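Long-range contacts in transcriptional regulator, MarR family (Bacillus cereus, PDB 4XRF), which probably binds DNA as a winged helix-turn-helix transcription factor of the MarR family and regulates transcription: residues 36-40 against 101-105; 56-60 against 135-141. All coordinates share one frame. Numbering follows the deposited sequence.

How the contacts relate
Contact 1 (36-40 with 101-105) packs two helices together on one side of the chain's centre. Contact 2 (56-60 with 135-141) lies on the other side, about 21 Å away centre to centre, and joins the helix-turn-helix to the C-terminal end of the chain. Met57 brings them into touch: its SD packs 3.8 Å from Tyr37 CD2 and 4.0 Å from Ile38 CG1. One sulfate also serves both, receiving hydrogen bonds from Tyr37 OH, Lys56 NZ and Lys6 of the second subunit. Neither contact reaches the bound isoquinoline or lauric acid: between nearest atoms, isoquinoline is about 12 Å from the Phe36 side chain and about 9 Å from that of Glu135, lauric acid about 11 Å from the latter.

Contact 1 of 2, residues 36-40 against 101-105; sequences FYILK and VEEAM. With PO4 (phosphate ion), chain C; SO4 (sulfate ion), chain K.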
loop_
_atom_site.group_PDB
_atom_site.type_symbol
_atom_site.label_atom_id
_atom_site.label_comp_id
_atom_site.label_asym_id
_atom_site.label_seq_id
_atom_site.Cartn_x
_atom_site.Cartn_y
_atom_site.Cartn_z
ATOM N N PHE A 36 4.381 -4.238 17.950
ATOM C CA PHE A 36 5.184 -5.349 18.446
ATOM C C PHE A 36 6.355 -4.815 19.270
ATOM O O PHE A 36 6.599 -5.292 20.373
ATOM C CB PHE A 36 5.681 -6.245 17.292
ATOM C CG PHE A 36 6.585 -7.374 17.732
ATOM C CD1 PHE A 36 6.242 -8.206 18.801
ATOM C CD2 PHE A 36 7.750 -7.657 17.027
ATOM C CE1 PHE A 36 7.069 -9.251 19.190
ATOM C CE2 PHE A 36 8.571 -8.729 17.398
ATOM C CZ PHE A 36 8.234 -9.512 18.497
ATOM N N TYR A 37 7.067 -3.826 18.731
ATOM C CA TYR A 37 8.201 -3.241 19.439
ATOM C C TYR A 37 7.787 -2.583 20.745
ATOM O O TYR A 37 8.475 -2.723 21.746
ATOM C CB TYR A 37 9.004 -2.247 18.588
ATOM C CG TYR A 37 10.364 -2.070 19.200
ATOM C CD1 TYR A 37 11.303 -3.100 19.143
ATOM C CD2 TYR A 37 10.689 -0.931 19.893
ATOM C CE1 TYR A 37 12.546 -2.967 19.754
ATOM C CE2 TYR A 37 11.926 -0.791 20.490
ATOM C CZ TYR A 37 12.842 -1.816 20.414
ATOM O OH TYR A 37 14.074 -1.673 21.012
ATOM N N ILE A 38 6.663 -1.877 20.743
ATOM C CA ILE A 38 6.105 -1.377 21.999
ATOM C C ILE A 38 5.944 -2.483 23.047
ATOM O O ILE A 38 6.415 -2.338 24.181
ATOM C CB ILE A 38 4.797 -0.577 21.793
ATOM C CG1 ILE A 38 5.129 0.786 21.151
ATOM C CG2 ILE A 38 4.095 -0.304 23.135
ATOM C CD1 ILE A 38 3.943 1.484 20.499
ATOM N N LEU A 39 5.273 -3.570 22.683
ATOM C CA LEU A 39 5.096 -4.695 23.595
ATOM C C LEU A 39 6.434 -5.284 24.084
ATOM O O LEU A 39 6.535 -5.676 25.254
ATOM C CB LEU A 39 4.236 -5.811 22.956
ATOM C CG LEU A 39 2.785 -5.455 22.575
ATOM C CD1 LEU A 39 2.060 -6.693 22.061
ATOM C CD2 LEU A 39 2.019 -4.851 23.749
ATOM N N LYS A 40 7.437 -5.349 23.204
ATOM C CA LYS A 40 8.765 -5.812 23.614
ATOM C C LYS A 40 9.404 -4.894 24.652
ATOM O O LYS A 40 10.022 -5.382 25.593
ATOM C CB LYS A 40 9.727 -5.968 22.437
ATOM C CG LYS A 40 9.383 -7.093 21.496
ATOM C CD LYS A 40 10.464 -7.260 20.428
ATOM C CE LYS A 40 11.718 -7.950 20.956
ATOM N NZ LYS A 40 12.667 -8.251 19.831
ATOM N N VAL A 101 3.122 -11.119 22.864
ATOM C CA VAL A 101 4.494 -10.790 22.479
ATOM C C VAL A 101 5.376 -12.057 22.327
ATOM O O VAL A 101 6.143 -12.170 21.362
ATOM C CB VAL A 101 5.098 -9.639 23.344
ATOM C CG1 VAL A 101 5.366 -10.069 24.780
ATOM C CG2 VAL A 101 6.336 -9.053 22.692
ATOM N N GLU A 102 5.198 -13.032 23.221
ATOM C CA GLU A 102 5.891 -14.326 23.122
ATOM C C GLU A 102 5.484 -15.117 21.880
ATOM O O GLU A 102 6.336 -15.660 21.168
ATOM C CB GLU A 102 5.656 -15.171 24.375
ATOM C CG GLU A 102 6.270 -14.585 25.639
ATOM C CD GLU A 102 5.955 -15.401 26.884
ATOM O OE1 GLU A 102 5.753 -16.630 26.767
ATOM O OE2 GLU A 102 5.917 -14.817 27.983
ATOM N N GLU A 103 4.180 -15.185 21.626
ATOM C CA GLU A 103 3.654 -15.795 20.411
ATOM C C GLU A 103 4.198 -15.096 19.151
ATOM O O GLU A 103 4.670 -15.757 18.232
ATOM C CB GLU A 103 2.125 -15.771 20.455
ATOM C CG GLU A 103 1.419 -16.118 19.150
ATOM C CD GLU A 103 -0.038 -15.679 19.181
ATOM O OE1 GLU A 103 -0.870 -16.435 19.741
ATOM O OE2 GLU A 103 -0.346 -14.574 18.662
ATOM N N ALA A 104 4.155 -13.764 19.133
ATOM C CA ALA A 104 4.712 -12.975 18.030
ATOM C C ALA A 104 6.202 -13.242 17.761
ATOM O O ALA A 104 6.638 -13.263 16.608
ATOM C CB ALA A 104 4.477 -11.487 18.264
ATOM N N MET A 105 6.968 -13.401 18.834
ATOM C CA MET A 105 8.362 -13.829 18.776
ATOM C C MET A 105 8.535 -15.049 17.864
ATOM O O MET A 105 9.347 -15.033 16.938
ATOM C CB MET A 105 8.803 -14.217 20.185
ATOM C CG MET A 105 10.236 -13.912 20.540
ATOM S SD MET A 105 10.344 -12.209 21.098
ATOM C CE MET A 105 11.132 -11.481 19.668
HETATM P P PO4 C . 15.476 -5.794 18.796
HETATM O O1 PO4 C . 14.701 -5.478 20.050
HETATM O O2 PO4 C . 15.404 -4.627 17.849
HETATM O O3 PO4 C . 16.914 -6.098 19.178
HETATM O O4 PO4 C . 14.848 -6.995 18.135
HETATM S S SO4 K . 15.022 0.082 23.887
HETATM O O1 SO4 K . 15.647 1.400 24.200
HETATM O O2 SO4 K . 14.060 -0.257 24.969
HETATM O O3 SO4 K . 16.055 -0.983 23.839
HETATM O O4 SO4 K . 14.323 0.233 22.579
#
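Val101, whose CA-to-CB bond points toward helix 33-45, loses the most area where that helix meets helix 95-106, which follows the wing strands 77-81 and 89-93 of the winged helix-turn-helix domain. Val101 CG2 touches Phe36 CE1 at 3.6 Å, Lys40 CG at 3.8 Å and Leu39 CB at 3.9 Å, so one methyl meets three side chains on the facing helix. Phe36 buries nearly as much: its CB leaves sideways, but the t rotamer swings the ring across, and Phe36 CE1 comes within 3.5 Å of Ala104 CB. Met105 completes the group by bringing its CE to 3.7 Å from Phe36 CZ, near the plane of the ring at its edge. The short axes cross at -121°, 10.3 Å apart. Asp5 of the second subunit packs on Phe36 and Met105 and takes a salt bridge from Lys40 NZ, which also gives phosphate O4 a 3.0 Å hydrogen bond. Adhesion between the helices is therefore apolar, with the lysine's charge spent on the neighbouring subunit and the ion.

Contact 2 of 2, residues 56-60 against 135-141; sequences KMYVK and ETIICGT. With SO4 (sulfate ion), chain K.
This is the turn of the helix-turn-helix, set against the C-terminal end of helix 121-139 just before helix 61-73, probably the recognition helix as in other MarR proteins. Helix 50-57 closes in a Schellman motif at Tyr58 (phi/psi 66/27°); Val59 (-117/167°) and Lys60 (-67/151°) then run extended, with Lys60 the N-cap of helix 61-73. Residues 135-139 are helical, Gly140 leaves the helix with positive phi (73/26°), and Gly140 N and Thr141 N both bond weakly to Thr136 O. In register, Tyr58 faces Thr136 and Val59 faces Cys139, each pair with CA atoms 5.8 Å apart.

Two direct hydrogen bonds join the segments. Thr141, chi1 p, points its OG1 at Tyr58 O, 2.8 Å away; Lys60 (chi1 and chi2 m) reaches round, Lys60 NZ giving a 3.3 Å bond to Gly140 O. Tyr58 buries most, its CB 3.9 Å from Glu135 CG; Thr141 CG2 lies 3.3 Å from Val59 C, and Val59 CG1 and Cys139 SG, 4.2 Å apart, are the one pair of apolar side chains. Thr136 OG1 sits 3.6 Å from Tyr58 CD2 but bonds to Glu132 O. Lys56 NZ bonds sulfate O2 at 3.0 Å and O1 at 3.2 Å, while Lys56 O accepts a hydrogen bond from Lys6 NZ of the second subunit. Glu135 (chi1 t, chi2 p) holds a bridging water that donates to Glu135 OE2 at 2.8 Å and to Met57 O at 2.9 Å.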
loop_
_atom_site.group_PDB
_atom_site.type_symbol
_atom_site.label_atom_id
_atom_site.label_comp_id
_atom_site.label_asym_id
_atom_site.label_seq_id
_atom_site.Cartn_x
_atom_site.Cartn_y
_atom_site.Cartn_z
ATOM N N LYS A 56 11.693 6.254 23.153
ATOM C CA LYS A 56 12.291 5.029 22.606
ATOM C C LYS A 56 11.926 4.771 21.139
ATOM O O LYS A 56 12.712 4.137 20.413
ATOM C CB LYS A 56 11.966 3.820 23.475
ATOM C CG LYS A 56 12.749 3.774 24.782
ATOM C CD LYS A 56 12.097 2.793 25.756
ATOM C CE LYS A 56 12.831 2.721 27.091
ATOM N NZ LYS A 56 14.130 2.006 26.982
ATOM N N MET A 57 10.768 5.282 20.703
ATOM C CA MET A 57 10.280 5.097 19.300
ATOM C C MET A 57 10.647 6.286 18.397
ATOM O O MET A 57 10.380 6.269 17.186
ATOM C CB MET A 57 8.749 4.926 19.249
ATOM C CG MET A 57 8.137 3.830 20.112
ATOM S SD MET A 57 8.547 2.158 19.595
ATOM C CE MET A 57 7.744 2.010 18.000
ATOM N N TYR A 58 11.203 7.339 19.010
ATOM C CA TYR A 58 11.608 8.549 18.295
ATOM C C TYR A 58 10.437 9.327 17.686
ATOM O O TYR A 58 10.597 10.048 16.697
ATOM C CB TYR A 58 12.714 8.231 17.267
ATOM C CG TYR A 58 13.976 7.761 17.955
ATOM C CD1 TYR A 58 14.171 6.412 18.248
ATOM C CD2 TYR A 58 14.947 8.677 18.378
ATOM C CE1 TYR A 58 15.311 5.982 18.909
ATOM C CE2 TYR A 58 16.094 8.255 19.032
ATOM C CZ TYR A 58 16.266 6.896 19.286
ATOM O OH TYR A 58 17.399 6.460 19.936
ATOM N N VAL A 59 9.268 9.186 18.306
ATOM C CA VAL A 59 8.045 9.871 17.878
ATOM C C VAL A 59 7.523 10.851 18.943
ATOM O O VAL A 59 7.967 10.825 20.097
ATOM C CB VAL A 59 6.926 8.855 17.525
ATOM C CG1 VAL A 59 7.387 7.894 16.430
ATOM C CG2 VAL A 59 6.471 8.095 18.770
ATOM N N LYS A 60 6.586 11.717 18.548
ATOM C CA LYS A 60 5.904 12.634 19.480
ATOM C C LYS A 60 5.010 11.856 20.465
ATOM O O LYS A 60 4.508 10.789 20.110
ATOM C CB LYS A 60 5.011 13.607 18.694
ATOM C CG LYS A 60 5.723 14.609 17.805
ATOM C CD LYS A 60 6.402 15.680 18.633
ATOM C CE LYS A 60 6.768 16.893 17.791
ATOM N NZ LYS A 60 7.645 17.833 18.546
ATOM N N GLU A 135 13.690 9.158 11.430
ATOM C CA GLU A 135 12.461 9.313 12.208
ATOM C C GLU A 135 12.412 10.634 12.975
ATOM O O GLU A 135 11.371 11.306 13.000
ATOM C CB GLU A 135 12.233 8.138 13.163
ATOM C CG GLU A 135 10.871 8.185 13.847
ATOM C CD GLU A 135 9.713 7.915 12.893
ATOM O OE1 GLU A 135 9.475 8.723 11.964
ATOM O OE2 GLU A 135 9.027 6.890 13.076
ATOM N N THR A 136 13.530 10.997 13.595
ATOM C CA THR A 136 13.645 12.262 14.332
ATOM C C THR A 136 13.436 13.473 13.421
ATOM O O THR A 136 12.790 14.457 13.811
ATOM C CB THR A 136 15.015 12.381 15.041
ATOM O OG1 THR A 136 15.135 11.326 15.999
ATOM C CG2 THR A 136 15.143 13.706 15.780
ATOM N N ILE A 137 13.987 13.387 12.211
ATOM C CA ILE A 137 13.889 14.472 11.239
ATOM C C ILE A 137 12.431 14.615 10.813
ATOM O O ILE A 137 11.904 15.716 10.762
ATOM C CB ILE A 137 14.790 14.201 10.007
ATOM C CG1 ILE A 137 16.273 14.314 10.400
ATOM C CG2 ILE A 137 14.453 15.173 8.878
ATOM C CD1 ILE A 137 17.225 13.639 9.425
ATOM N N ILE A 138 11.787 13.483 10.544
ATOM C CA ILE A 138 10.396 13.452 10.101
ATOM C C ILE A 138 9.403 13.876 11.194
ATOM O O ILE A 138 8.473 14.627 10.916
ATOM C CB ILE A 138 10.007 12.066 9.526
ATOM C CG1 ILE A 138 10.709 11.831 8.186
ATOM C CG2 ILE A 138 8.498 11.977 9.330
ATOM C CD1 ILE A 138 10.811 10.371 7.784
ATOM N N CYS A 139 9.609 13.423 12.431
ATOM C CA CYS A 139 8.629 13.654 13.503
ATOM C C CYS A 139 8.848 14.926 14.310
ATOM O O CYS A 139 7.985 15.308 15.098
ATOM C CB CYS A 139 8.542 12.455 14.444
ATOM S SG CYS A 139 7.904 10.970 13.653
ATOM N N GLY A 140 9.994 15.576 14.116
ATOM C CA GLY A 140 10.343 16.795 14.857
ATOM C C GLY A 140 10.716 16.537 16.311
ATOM O O GLY A 140 10.565 17.418 17.165
ATOM N N THR A 141 11.205 15.328 16.588
ATOM C CA THR A 141 11.607 14.922 17.939
ATOM C C THR A 141 13.077 15.265 18.231
ATOM O O THR A 141 13.734 15.928 17.424
ATOM C CB THR A 141 11.298 13.427 18.212
ATOM O OG1 THR A 141 11.681 12.630 17.088
ATOM C CG2 THR A 141 9.818 13.237 18.458
HETATM S S SO4 K . 15.022 0.082 23.887
HETATM O O1 SO4 K . 15.647 1.400 24.200
HETATM O O2 SO4 K . 14.060 -0.257 24.969
HETATM O O3 SO4 K . 16.055 -0.983 23.839
HETATM O O4 SO4 K . 14.323 0.233 22.579
HETATM O O HOH W 1 9.049 4.946 15.032
#